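Local coordinates for protein pectate lyase (Cellvibrio cellulosa, PDB 1GXM) that cleaves polygalacturonate (pectate) by beta-elimination, this chain being the catalytic module of a longer, multi-domain lyase, at residues A[12-17]-A[327-332]; A[18-23]-A[222-227]; A[254-259]-A[268-273]; A[277-282]-A[316-321]. All coordinates share one frame; numbering follows the deposited sequence.

Contact 1: A[12-17]-A[327-332]; sequences RMLTLD and QKVGYL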
loop_
_atom_site.group_PDB
_atom_site.type_symbol
_atom_site.label_atom_id
_atom_site.label_comp_id
_atom_site.label_asym_id
_atom_site.label_seq_id
_atom_site.Cartn_x
_atom_site.Cartn_y
_atom_site.Cartn_z
ATOM N N ARG A 12 0.071 21.036 -11.971
ATOM C CA ARG A 12 -0.070 20.475 -10.640
ATOM C C ARG A 12 0.364 18.987 -10.617
ATOM O O ARG A 12 -0.054 18.255 -9.740
ATOM C CB ARG A 12 -1.519 20.640 -10.151
ATOM C CG ARG A 12 -2.061 22.074 -10.130
ATOM C CD ARG A 12 -1.330 23.055 -9.232
ATOM N NE ARG A 12 -1.317 22.728 -7.802
ATOM C CZ ARG A 12 -0.310 22.986 -6.954
ATOM N NH1 ARG A 12 0.783 23.641 -7.339
ATOM N NH2 ARG A 12 -0.405 22.596 -5.691
ATOM N N MET A 13 1.199 18.545 -11.563
ATOM C CA MET A 13 1.618 17.131 -11.637
ATOM C C MET A 13 3.090 16.952 -11.294
ATOM O O MET A 13 3.960 17.551 -11.907
ATOM C CB MET A 13 1.370 16.530 -13.020
ATOM C CG MET A 13 -0.091 16.464 -13.410
ATOM S SD MET A 13 -1.071 15.465 -12.332
ATOM C CE MET A 13 -0.655 13.864 -12.854
ATOM N N LEU A 14 3.362 16.090 -10.326
ATOM C CA LEU A 14 4.727 15.789 -9.924
ATOM C C LEU A 14 5.300 14.709 -10.807
ATOM O O LEU A 14 4.570 13.876 -11.351
ATOM C CB LEU A 14 4.740 15.292 -8.478
ATOM C CG LEU A 14 4.203 16.288 -7.463
ATOM C CD1 LEU A 14 4.071 15.622 -6.104
ATOM C CD2 LEU A 14 5.109 17.510 -7.401
ATOM N N THR A 15 6.621 14.697 -10.924
ATOM C CA THR A 15 7.293 13.622 -11.628
ATOM C C THR A 15 6.996 12.272 -10.987
ATOM O O THR A 15 6.828 12.167 -9.775
ATOM C CB THR A 15 8.811 13.867 -11.684
ATOM O OG1 THR A 15 9.425 12.872 -12.509
ATOM C CG2 THR A 15 9.469 13.700 -10.310
ATOM N N LEU A 16 6.926 11.250 -11.819
ATOM C CA LEU A 16 6.814 9.885 -11.344
ATOM C C LEU A 16 8.193 9.257 -11.168
ATOM O O LEU A 16 8.310 8.156 -10.637
ATOM C CB LEU A 16 5.972 9.057 -12.309
ATOM C CG LEU A 16 4.496 9.454 -12.397
ATOM C CD1 LEU A 16 3.834 8.710 -13.560
ATOM C CD2 LEU A 16 3.742 9.205 -11.085
ATOM N N ASP A 17 9.230 9.957 -11.617
ATOM C CA ASP A 17 10.600 9.486 -11.453
ATOM C C ASP A 17 11.011 9.528 -9.984
ATOM O O ASP A 17 11.129 10.597 -9.399
ATOM C CB ASP A 17 11.568 10.341 -12.274
ATOM C CG ASP A 17 12.992 9.790 -12.258
ATOM O OD1 ASP A 17 13.141 8.565 -12.399
ATOM O OD2 ASP A 17 14.018 10.499 -12.114
ATOM N N GLN A 327 11.969 15.781 -1.166
ATOM C CA GLN A 327 13.010 16.796 -1.321
ATOM C C GLN A 327 13.217 17.074 -2.809
ATOM O O GLN A 327 13.310 18.223 -3.230
ATOM C CB GLN A 327 14.316 16.332 -0.671
ATOM C CG GLN A 327 15.388 17.430 -0.575
ATOM C CD GLN A 327 16.232 17.600 -1.836
ATOM O OE1 GLN A 327 16.090 16.851 -2.817
ATOM N NE2 GLN A 327 17.125 18.589 -1.811
ATOM N N LYS A 328 13.303 16.007 -3.592
ATOM C CA LYS A 328 13.517 16.077 -5.036
ATOM C C LYS A 328 12.449 16.960 -5.699
ATOM O O LYS A 328 12.757 17.772 -6.580
ATOM C CB LYS A 328 13.492 14.655 -5.618
ATOM C CG LYS A 328 13.846 14.458 -7.113
ATOM C CD LYS A 328 13.190 13.140 -7.616
ATOM C CE LYS A 328 14.076 12.238 -8.457
ATOM N NZ LYS A 328 13.697 12.249 -9.902
ATOM N N VAL A 329 11.193 16.816 -5.277
ATOM C CA VAL A 329 10.079 17.538 -5.909
ATOM C C VAL A 329 9.715 18.852 -5.213
ATOM O O VAL A 329 8.755 19.517 -5.619
ATOM C CB VAL A 329 8.810 16.663 -6.038
ATOM C CG1 VAL A 329 9.112 15.382 -6.765
ATOM C CG2 VAL A 329 8.183 16.379 -4.671
ATOM N N GLY A 330 10.452 19.229 -4.174
ATOM C CA GLY A 330 10.250 20.506 -3.491
ATOM C C GLY A 330 9.191 20.518 -2.393
ATOM O O GLY A 330 8.690 21.571 -2.002
ATOM N N TYR A 331 8.845 19.341 -1.886
ATOM C CA TYR A 331 7.832 19.193 -0.837
ATOM C C TYR A 331 8.397 19.056 0.574
ATOM O O TYR A 331 7.651 18.796 1.528
ATOM C CB TYR A 331 6.951 17.985 -1.152
ATOM C CG TYR A 331 5.751 18.293 -2.018
ATOM C CD1 TYR A 331 5.731 19.369 -2.911
ATOM C CD2 TYR A 331 4.645 17.494 -1.958
ATOM C CE1 TYR A 331 4.608 19.618 -3.687
ATOM C CE2 TYR A 331 3.553 17.719 -2.721
ATOM C CZ TYR A 331 3.525 18.785 -3.583
ATOM O OH TYR A 331 2.393 18.976 -4.325
ATOM N N LEU A 332 9.712 19.225 0.686
ATOM C CA LEU A 332 10.422 19.207 1.966
ATOM C C LEU A 332 11.018 20.586 2.262
ATOM O O LEU A 332 10.884 21.556 1.521
ATOM C CB LEU A 332 11.548 18.174 1.922
ATOM C CG LEU A 332 11.949 17.458 3.212
ATOM C CD1 LEU A 332 11.080 16.233 3.394
ATOM C CD2 LEU A 332 13.400 17.042 3.155
ATOM O OXT LEU A 332 11.686 20.824 3.266
#
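Chi1 of Leu14 (-60°) sets CG beside the backbone N, anti to the carbonyl carbon; of the two methyls beyond it, CD2 meets Val329 and CD1 meets Tyr331. The Lys328 chain bends at chi3 (-135°) and chi4, which brings NZ onto Asp17. The contact joins the irregular N-terminal chain ahead of helix 20-28 to the Schellman motif that closes helix 318-329, where Gly330, at positive phi, turns the backbone out of the helix. Two bonds grip the ammonium group. Lys328 NZ lies 2.8 Å from Asp17 OD2 in a salt bridge, approached from above the carboxylate plane, and 3.1 Å from Asp17 O, again from above the carbonyl plane. Both acceptors come from one aspartate, at the exposed side of the contact. Asp17 is itself positioned by an ST turn, in which Asp17 N donates to Thr15 OG1 over 3.1 Å, leaving the Thr15 methyl to face the helix. Thr15 CG2 packs 3.9 Å from Val329 CG1. Farther inward the contact becomes apolar. Leu14 crosses Val329 at about a right angle, with Leu14 CD2 4.0 Å from Val329 CB. The phenol hydroxyl of Tyr331 is hydrogen-bonded to Gln231, and its ring also packs on helix 233-246, so the residues just after helix 318-329 are held between the N-terminal chain and that helix. Leu14 and Tyr331 meet tip to tip, Leu14 CD1 approaching the ring obliquely, 4.0 Å from Tyr331 CE2.

Contact 2: A[18-23]-A[222-227]; sequences GNPAAN and VLAFLM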
loop_
_atom_site.group_PDB
_atom_site.type_symbol
_atom_site.label_atom_id
_atom_site.label_comp_id
_atom_site.label_asym_id
_atom_site.label_seq_id
_atom_site.Cartn_x
_atom_site.Cartn_y
_atom_site.Cartn_z
ATOM N N GLY A 18 11.244 8.351 -9.415
ATOM C CA GLY A 18 11.548 8.197 -8.002
ATOM C C GLY A 18 10.343 7.947 -7.101
ATOM O O GLY A 18 10.480 7.795 -5.904
ATOM N N ASN A 19 9.151 7.927 -7.674
ATOM C CA ASN A 19 7.960 7.727 -6.869
ATOM C C ASN A 19 7.863 6.257 -6.487
ATOM O O ASN A 19 7.836 5.398 -7.361
ATOM C CB ASN A 19 6.724 8.168 -7.634
ATOM C CG ASN A 19 5.453 7.969 -6.839
ATOM O OD1 ASN A 19 5.126 6.857 -6.445
ATOM N ND2 ASN A 19 4.720 9.051 -6.616
ATOM N N PRO A 20 7.859 5.945 -5.198
ATOM C CA PRO A 20 7.876 4.543 -4.767
ATOM C C PRO A 20 6.758 3.678 -5.340
ATOM O O PRO A 20 6.954 2.497 -5.630
ATOM C CB PRO A 20 7.762 4.647 -3.245
ATOM C CG PRO A 20 8.331 5.943 -2.930
ATOM C CD PRO A 20 7.969 6.855 -4.044
ATOM N N ALA A 21 5.563 4.245 -5.449
ATOM C CA ALA A 21 4.426 3.505 -5.982
ATOM C C ALA A 21 4.595 3.222 -7.475
ATOM O O ALA A 21 4.301 2.136 -7.948
ATOM C CB ALA A 21 3.154 4.275 -5.720
ATOM N N ALA A 22 5.072 4.207 -8.213
ATOM C CA ALA A 22 5.356 4.030 -9.621
ATOM C C ALA A 22 6.480 3.009 -9.812
ATOM O O ALA A 22 6.440 2.190 -10.737
ATOM C CB ALA A 22 5.766 5.347 -10.236
ATOM N N ASN A 23 7.483 3.050 -8.944
ATOM C CA ASN A 23 8.579 2.093 -9.024
ATOM C C ASN A 23 8.036 0.681 -8.788
ATOM O O ASN A 23 8.399 -0.278 -9.479
ATOM C CB ASN A 23 9.652 2.402 -7.995
ATOM C CG ASN A 23 10.534 3.579 -8.367
ATOM O OD1 ASN A 23 11.258 4.109 -7.515
ATOM N ND2 ASN A 23 10.499 3.981 -9.615
ATOM N N VAL A 222 1.096 5.526 0.876
ATOM C CA VAL A 222 -0.077 6.393 0.743
ATOM C C VAL A 222 0.373 7.747 0.201
ATOM O O VAL A 222 -0.215 8.302 -0.717
ATOM C CB VAL A 222 -0.796 6.575 2.079
ATOM C CG1 VAL A 222 -1.971 7.522 1.902
ATOM C CG2 VAL A 222 -1.301 5.250 2.619
ATOM N N LEU A 223 1.428 8.296 0.783
ATOM C CA LEU A 223 1.990 9.545 0.282
ATOM C C LEU A 223 2.451 9.429 -1.163
ATOM O O LEU A 223 2.222 10.305 -1.976
ATOM C CB LEU A 223 3.124 10.020 1.176
ATOM C CG LEU A 223 2.650 10.456 2.549
ATOM C CD1 LEU A 223 3.828 10.620 3.510
ATOM C CD2 LEU A 223 1.847 11.743 2.516
ATOM N N ALA A 224 3.094 8.327 -1.484
ATOM C CA ALA A 224 3.568 8.110 -2.836
ATOM C C ALA A 224 2.373 8.098 -3.794
ATOM O O ALA A 224 2.412 8.720 -4.854
ATOM C CB ALA A 224 4.334 6.818 -2.912
ATOM N N PHE A 225 1.304 7.400 -3.437
ATOM C CA PHE A 225 0.105 7.436 -4.263
ATOM C C PHE A 225 -0.436 8.856 -4.413
ATOM O O PHE A 225 -0.764 9.285 -5.512
ATOM C CB PHE A 225 -1.009 6.549 -3.721
ATOM C CG PHE A 225 -2.307 6.860 -4.360
ATOM C CD1 PHE A 225 -2.521 6.555 -5.688
ATOM C CD2 PHE A 225 -3.254 7.586 -3.675
ATOM C CE1 PHE A 225 -3.695 6.953 -6.310
ATOM C CE2 PHE A 225 -4.404 7.988 -4.293
ATOM C CZ PHE A 225 -4.628 7.647 -5.605
ATOM N N LEU A 226 -0.557 9.581 -3.317
ATOM C CA LEU A 226 -1.060 10.950 -3.402
ATOM C C LEU A 226 -0.221 11.803 -4.307
ATOM O O LEU A 226 -0.754 12.666 -4.998
ATOM C CB LEU A 226 -1.176 11.596 -2.035
ATOM C CG LEU A 226 -2.301 11.076 -1.157
ATOM C CD1 LEU A 226 -2.164 11.769 0.203
ATOM C CD2 LEU A 226 -3.685 11.294 -1.738
ATOM N N MET A 227 1.078 11.554 -4.330
ATOM C CA MET A 227 1.997 12.297 -5.148
ATOM C C MET A 227 1.870 11.970 -6.641
ATOM O O MET A 227 2.456 12.683 -7.450
ATOM C CB MET A 227 3.421 12.095 -4.643
ATOM C CG MET A 227 3.639 12.807 -3.340
ATOM S SD MET A 227 5.173 12.427 -2.529
ATOM C CE MET A 227 6.269 13.661 -3.194
HETATM O O HOH W 1 4.917 11.509 -8.048
#
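Asn19 sets its carboxamide between two helices, the oxygen turned to its own helix and the nitrogen to the end of the other. Its chi1 (180°) carries CG away from the backbone N. Asn19 OD1 accepts from Ala22 N at 3.2 Å, the donor lying above the carbonyl plane, and has a weaker, more bent bond from Ala21 N. Asn19 ND2, the other branch, gives a nearly straight bond of 2.9 Å to Ala224 O (169° at the hydrogen). That acceptor lies almost in the amide plane of Asn19, while the nitrogen is tilted somewhat from the plane of the Ala224 carbonyl. A water takes a further bond from ND2 and donates to Met227 O, so the amide nitrogen serves two backbone carbonyls of the last turn, one directly and one through the water. Beside this polar bridge the methyl of Ala224 points into the neighbouring helix start. Ala224 CB is 3.8 Å from Pro20 CD, 4.0 Å from Ala21 CB and 3.6 Å from Asn19 OD1; with only methyl side chains on these two residues, Ala21 CA and Ala224 CA are 5.6 Å apart. Phe325 of helix 318-329 touches Asn19 and Met227, and Tyr139 and Thr142 of helix 136-148 touch Ala21. The arrangement is an asparagine N-cap of helix 20-28 whose amide nitrogen also binds the C-terminal turn of helix 219-226, within the helical part of a module assigned to the six-hairpin clan.

Contact 3: A[254-259]-A[268-273]; sequences EGYTYD and IVPRAG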
loop_
_atom_site.group_PDB
_atom_site.type_symbol
_atom_site.label_atom_id
_atom_site.label_comp_id
_atom_site.label_asym_id
_atom_site.label_seq_id
_atom_site.Cartn_x
_atom_site.Cartn_y
_atom_site.Cartn_z
ATOM N N GLU A 254 16.426 9.620 16.093
ATOM C CA GLU A 254 17.707 9.951 15.523
ATOM C C GLU A 254 18.827 9.308 16.321
ATOM O O GLU A 254 18.770 9.257 17.530
ATOM C CB GLU A 254 17.875 11.459 15.452
ATOM C CG GLU A 254 19.109 11.839 14.633
ATOM C CD GLU A 254 19.091 13.260 14.104
ATOM O OE1 GLU A 254 18.411 14.108 14.708
ATOM O OE2 GLU A 254 19.778 13.499 13.080
ATOM N N GLY A 255 19.800 8.792 15.595
ATOM C CA GLY A 255 20.945 8.114 16.180
ATOM C C GLY A 255 20.768 6.621 16.374
ATOM O O GLY A 255 21.565 5.988 17.049
ATOM N N TYR A 256 19.717 6.052 15.776
ATOM C CA TYR A 256 19.385 4.639 15.932
ATOM C C TYR A 256 18.993 4.049 14.595
ATOM O O TYR A 256 18.603 4.753 13.678
ATOM C CB TYR A 256 18.227 4.456 16.930
ATOM C CG TYR A 256 18.629 4.844 18.331
ATOM C CD1 TYR A 256 18.630 6.182 18.701
ATOM C CD2 TYR A 256 19.064 3.910 19.253
ATOM C CE1 TYR A 256 19.015 6.604 19.942
ATOM C CE2 TYR A 256 19.474 4.350 20.540
ATOM C CZ TYR A 256 19.430 5.704 20.842
ATOM O OH TYR A 256 19.816 6.202 22.085
ATOM N N THR A 257 19.059 2.740 14.530
ATOM C CA THR A 257 18.572 1.995 13.400
ATOM C C THR A 257 17.938 0.713 13.903
ATOM O O THR A 257 18.210 0.261 15.011
ATOM C CB THR A 257 19.718 1.749 12.425
ATOM O OG1 THR A 257 19.188 1.484 11.116
ATOM C CG2 THR A 257 20.575 0.556 12.822
ATOM N N TYR A 258 17.127 0.117 13.052
ATOM C CA TYR A 258 16.492 -1.152 13.349
ATOM C C TYR A 258 17.271 -2.252 12.650
ATOM O O TYR A 258 17.393 -2.272 11.437
ATOM C CB TYR A 258 15.041 -1.163 12.867
ATOM C CG TYR A 258 14.230 -2.281 13.473
ATOM C CD1 TYR A 258 14.169 -3.538 12.881
ATOM C CD2 TYR A 258 13.529 -2.082 14.639
ATOM C CE1 TYR A 258 13.431 -4.548 13.441
ATOM C CE2 TYR A 258 12.778 -3.086 15.196
ATOM C CZ TYR A 258 12.750 -4.318 14.607
ATOM O OH TYR A 258 11.964 -5.287 15.184
ATOM N N ASP A 259 17.816 -3.162 13.435
ATOM C CA ASP A 259 18.619 -4.242 12.914
ATOM C C ASP A 259 17.959 -5.545 13.320
ATOM O O ASP A 259 18.091 -5.989 14.455
ATOM C CB ASP A 259 20.045 -4.118 13.433
ATOM C CG ASP A 259 20.981 -5.090 12.762
ATOM O OD1 ASP A 259 20.493 -6.072 12.194
ATOM O OD2 ASP A 259 22.206 -4.911 12.785
ATOM N N ILE A 268 16.715 -2.394 18.204
ATOM C CA ILE A 268 16.812 -0.945 18.097
ATOM C C ILE A 268 18.145 -0.561 18.675
ATOM O O ILE A 268 18.355 -0.590 19.893
ATOM C CB ILE A 268 15.662 -0.259 18.829
ATOM C CG1 ILE A 268 14.328 -0.679 18.186
ATOM C CG2 ILE A 268 15.847 1.277 18.780
ATOM C CD1 ILE A 268 13.101 -0.280 18.975
ATOM N N VAL A 269 19.063 -0.251 17.781
ATOM C CA VAL A 269 20.456 -0.092 18.178
ATOM C C VAL A 269 21.031 1.222 17.704
ATOM O O VAL A 269 20.599 1.763 16.707
ATOM C CB VAL A 269 21.318 -1.258 17.659
ATOM C CG1 VAL A 269 20.811 -2.562 18.232
ATOM C CG2 VAL A 269 21.365 -1.297 16.152
ATOM N N PRO A 270 21.990 1.767 18.427
ATOM C CA PRO A 270 22.641 2.989 17.984
ATOM C C PRO A 270 23.327 2.850 16.638
ATOM O O PRO A 270 23.925 1.822 16.299
ATOM C CB PRO A 270 23.680 3.242 19.067
ATOM C CG PRO A 270 23.213 2.534 20.231
ATOM C CD PRO A 270 22.501 1.318 19.737
ATOM N N ARG A 271 23.190 3.910 15.868
ATOM C CA ARG A 271 23.896 4.071 14.607
ATOM C C ARG A 271 24.019 5.570 14.371
ATOM O O ARG A 271 23.035 6.269 14.110
ATOM C CB ARG A 271 23.150 3.409 13.462
ATOM C CG ARG A 271 23.875 3.527 12.130
ATOM C CD ARG A 271 23.224 2.757 10.991
ATOM N NE ARG A 271 23.861 3.070 9.708
ATOM C CZ ARG A 271 23.783 2.328 8.600
ATOM N NH1 ARG A 271 23.122 1.189 8.592
ATOM N NH2 ARG A 271 24.404 2.731 7.495
ATOM N N ALA A 272 25.239 6.075 14.495
ATOM C CA ALA A 272 25.498 7.498 14.406
ATOM C C ALA A 272 24.975 8.060 13.103
ATOM O O ALA A 272 25.237 7.532 12.025
ATOM C CB ALA A 272 27.002 7.765 14.531
ATOM N N GLY A 273 24.222 9.151 13.225
ATOM C CA GLY A 273 23.746 9.891 12.070
ATOM C C GLY A 273 22.664 9.191 11.280
ATOM O O GLY A 273 22.424 9.553 10.124
HETATM O O HOH W 2 20.538 0.195 9.265
#
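Thr257 and Val269 exchange both of their backbone bonds, Thr257 N to Val269 O at 2.8 Å and Val269 N to Thr257 O at 2.9 Å, making the hydrogen-bonded pair at the centre of an antiparallel beta hairpin. A third bond runs from Arg271 N to Gly255 O at 2.9 Å, where the chain at Gly255 already turns a corner. Between these pairs Tyr256 and Pro270 face each other without hydrogen bonds; Tyr256 CA comes within 3.2 Å of Val269 O in a CA-H...O contact. The strands are well twisted, their directions 136° apart.

Side chains then divide over two faces. On one, Thr257 CG2 touches Val269 CG2 and the aliphatic part of Arg271, whose chain is extended from CG to NE and passes the threonine. A water lies 2.6 Å from Thr257 OG1 and has a weak bond from Arg271 NH1, linking the two side chains beyond their aliphatic contact. The other face holds Tyr258 and Ile268. Here the Tyr258 hydroxyl is bonded to the backbone N of Trp314, and both residues pack on Met276 of strand 274-278. Tyr256 CE2 meets Pro270 CG at 4.2 Å, where their side chains otherwise diverge. In the Tyr258-Ile268 pair, Ile268 CG1 meets the ring obliquely, 3.9 Å from Tyr258 CD2.

Contact 4: A[277-282]-A[316-321]; sequences WYRFYD and GNYGTS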
loop_
_atom_site.group_PDB
_atom_site.type_symbol
_atom_site.label_atom_id
_atom_site.label_comp_id
_atom_site.label_asym_id
_atom_site.label_seq_id
_atom_site.Cartn_x
_atom_site.Cartn_y
_atom_site.Cartn_z
ATOM N N TRP A 277 12.482 4.865 12.017
ATOM C CA TRP A 277 11.059 5.079 12.200
ATOM C C TRP A 277 10.465 3.856 12.846
ATOM O O TRP A 277 10.880 2.732 12.592
ATOM C CB TRP A 277 10.360 5.355 10.854
ATOM C CG TRP A 277 10.695 6.704 10.328
ATOM C CD1 TRP A 277 9.972 7.841 10.480
ATOM C CD2 TRP A 277 11.893 7.079 9.623
ATOM N NE1 TRP A 277 10.625 8.900 9.902
ATOM C CE2 TRP A 277 11.799 8.454 9.355
ATOM C CE3 TRP A 277 13.002 6.383 9.144
ATOM C CZ2 TRP A 277 12.774 9.148 8.671
ATOM C CZ3 TRP A 277 13.964 7.075 8.449
ATOM C CH2 TRP A 277 13.845 8.446 8.220
ATOM N N TYR A 278 9.483 4.083 13.705
ATOM C CA TYR A 278 8.715 2.999 14.259
ATOM C C TYR A 278 7.641 2.536 13.291
ATOM O O TYR A 278 7.125 3.304 12.479
ATOM C CB TYR A 278 8.062 3.412 15.566
ATOM C CG TYR A 278 9.055 3.648 16.673
ATOM C CD1 TYR A 278 9.651 4.884 16.854
ATOM C CD2 TYR A 278 9.406 2.628 17.533
ATOM C CE1 TYR A 278 10.565 5.085 17.872
ATOM C CE2 TYR A 278 10.327 2.819 18.543
ATOM C CZ TYR A 278 10.889 4.047 18.712
ATOM O OH TYR A 278 11.799 4.218 19.728
ATOM N N ARG A 279 7.281 1.271 13.398
ATOM C CA ARG A 279 6.153 0.767 12.644
ATOM C C ARG A 279 4.823 1.328 13.142
ATOM O O ARG A 279 3.909 1.548 12.336
ATOM C CB ARG A 279 6.141 -0.743 12.698
ATOM C CG ARG A 279 5.160 -1.392 11.771
ATOM C CD ARG A 279 5.564 -2.765 11.466
ATOM N NE ARG A 279 4.713 -3.409 10.490
ATOM C CZ ARG A 279 4.999 -4.562 9.950
ATOM N NH1 ARG A 279 6.091 -5.191 10.308
ATOM N NH2 ARG A 279 4.184 -5.097 9.064
ATOM N N PHE A 280 4.734 1.539 14.446
ATOM C CA PHE A 280 3.517 2.009 15.097
ATOM C C PHE A 280 3.826 3.195 15.976
ATOM O O PHE A 280 4.711 3.122 16.819
ATOM C CB PHE A 280 2.927 0.916 15.971
ATOM C CG PHE A 280 2.677 -0.371 15.248
ATOM C CD1 PHE A 280 1.547 -0.539 14.465
ATOM C CD2 PHE A 280 3.573 -1.413 15.351
ATOM C CE1 PHE A 280 1.348 -1.710 13.790
ATOM C CE2 PHE A 280 3.373 -2.582 14.679
ATOM C CZ PHE A 280 2.240 -2.743 13.911
ATOM N N TYR A 281 3.064 4.262 15.800
ATOM C CA TYR A 281 3.125 5.421 16.667
ATOM C C TYR A 281 1.778 5.651 17.311
ATOM O O TYR A 281 0.735 5.516 16.683
ATOM C CB TYR A 281 3.436 6.680 15.883
ATOM C CG TYR A 281 4.821 6.729 15.342
ATOM C CD1 TYR A 281 5.132 6.134 14.145
ATOM C CD2 TYR A 281 5.828 7.356 16.051
ATOM C CE1 TYR A 281 6.402 6.195 13.636
ATOM C CE2 TYR A 281 7.105 7.407 15.565
ATOM C CZ TYR A 281 7.400 6.837 14.350
ATOM O OH TYR A 281 8.676 6.869 13.826
ATOM N N ASP A 282 1.801 6.066 18.561
ATOM C CA ASP A 282 0.565 6.398 19.238
ATOM C C ASP A 282 -0.121 7.567 18.532
ATOM O O ASP A 282 0.515 8.580 18.229
ATOM C CB ASP A 282 0.844 6.729 20.693
ATOM C CG ASP A 282 -0.398 7.026 21.458
ATOM O OD1 ASP A 282 -0.853 8.201 21.467
ATOM O OD2 ASP A 282 -0.991 6.133 22.047
ATOM N N GLY A 316 12.022 0.546 11.203
ATOM C CA GLY A 316 12.791 0.464 9.998
ATOM C C GLY A 316 13.089 1.814 9.412
ATOM O O GLY A 316 12.807 2.846 9.966
ATOM N N ASN A 317 13.671 1.769 8.232
ATOM C CA ASN A 317 14.122 2.938 7.532
ATOM C C ASN A 317 13.028 3.492 6.617
ATOM O O ASN A 317 13.279 3.898 5.493
ATOM C CB ASN A 317 15.423 2.511 6.816
ATOM C CG ASN A 317 15.877 3.522 5.794
ATOM O OD1 ASN A 317 16.368 3.234 4.694
ATOM N ND2 ASN A 317 15.739 4.757 6.193
ATOM N N TYR A 318 11.812 3.552 7.129
ATOM C CA TYR A 318 10.655 3.783 6.277
ATOM C C TYR A 318 10.645 5.147 5.633
ATOM O O TYR A 318 10.231 5.285 4.504
ATOM C CB TYR A 318 9.390 3.669 7.120
ATOM C CG TYR A 318 9.252 2.412 7.906
ATOM C CD1 TYR A 318 9.518 1.170 7.356
ATOM C CD2 TYR A 318 8.835 2.461 9.219
ATOM C CE1 TYR A 318 9.365 0.023 8.100
ATOM C CE2 TYR A 318 8.703 1.340 9.957
ATOM C CZ TYR A 318 8.952 0.124 9.416
ATOM O OH TYR A 318 8.774 -1.009 10.166
ATOM N N GLY A 319 11.060 6.153 6.372
ATOM C CA GLY A 319 10.935 7.529 5.914
ATOM C C GLY A 319 11.913 7.971 4.838
ATOM O O GLY A 319 11.628 8.903 4.105
ATOM N N THR A 320 13.069 7.337 4.758
ATOM C CA THR A 320 14.131 7.785 3.854
ATOM C C THR A 320 13.631 7.991 2.456
ATOM O O THR A 320 13.840 9.040 1.852
ATOM C CB THR A 320 15.280 6.787 3.903
ATOM O OG1 THR A 320 15.766 6.780 5.250
ATOM C CG2 THR A 320 16.455 7.222 3.009
ATOM N N SER A 321 12.947 7.000 1.932
ATOM C CA SER A 321 12.561 7.029 0.533
ATOM C C SER A 321 11.596 8.197 0.253
ATOM O O SER A 321 11.765 8.945 -0.711
ATOM C CB SER A 321 11.957 5.696 0.119
ATOM O OG SER A 321 10.765 5.445 0.788
#
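Trp277 and Gly316 pair through both backbone bonds, Trp277 N to Gly316 O at 2.9 Å and Gly316 N to Trp277 O at 2.8 Å. This is an antiparallel bridge between strands 274-278 and 315-316, directly before helix 318-329. The indole nitrogen is satisfied by Phe246 O. Tyr278 N donates to Tyr281 OH at 2.9 Å, and that hydroxyl is also bonded to Thr251 O, so one phenol ties the bend between two short strands to a loop. Arg279 NH1 is bonded to Ser313 O, with its guanidinium also in a cation-pi contact with Tyr312; the aliphatic part of the chain passes the Tyr318 hydroxyl, Arg279 CB 3.7 Å from Tyr318 OH. The Tyr318 ring presents its edge to the backbone of Tyr278 and Arg279, and Tyr318 CD2 lies 3.7 Å from Trp277 CB. Trp277 keeps CG anti to its carbonyl carbon (chi1 -72°) against the first turn of the helix, where glycine allows the backbone to rest directly on the indole. Gly319 CA is 3.6 Å from the centroid of the six-membered ring of Trp277, only 8° off its normal, a CH-pi contact.

In the fold
Contacts 1 and 2 are neighbours, with centres 10 Å apart: Leu14 CD1 lies 3.6 Å from Met227 O and Val329 CG2 3.6 Å from Met227 CE, so the N-terminal chain and the end of helix 318-329 close over the last turn of helix 219-226. Helix 318-329 also begins in contact 4, whose centre is about 21 Å from that of contact 1. Contacts 3 and 4 follow one another along the chain and touch, Tyr258 CB 3.8 Å from Gly316 N. The hairpin of contact 3 lies at the surface, about 26 Å between its centre and that of the chain, whereas contact 2 is buried at about 10 Å.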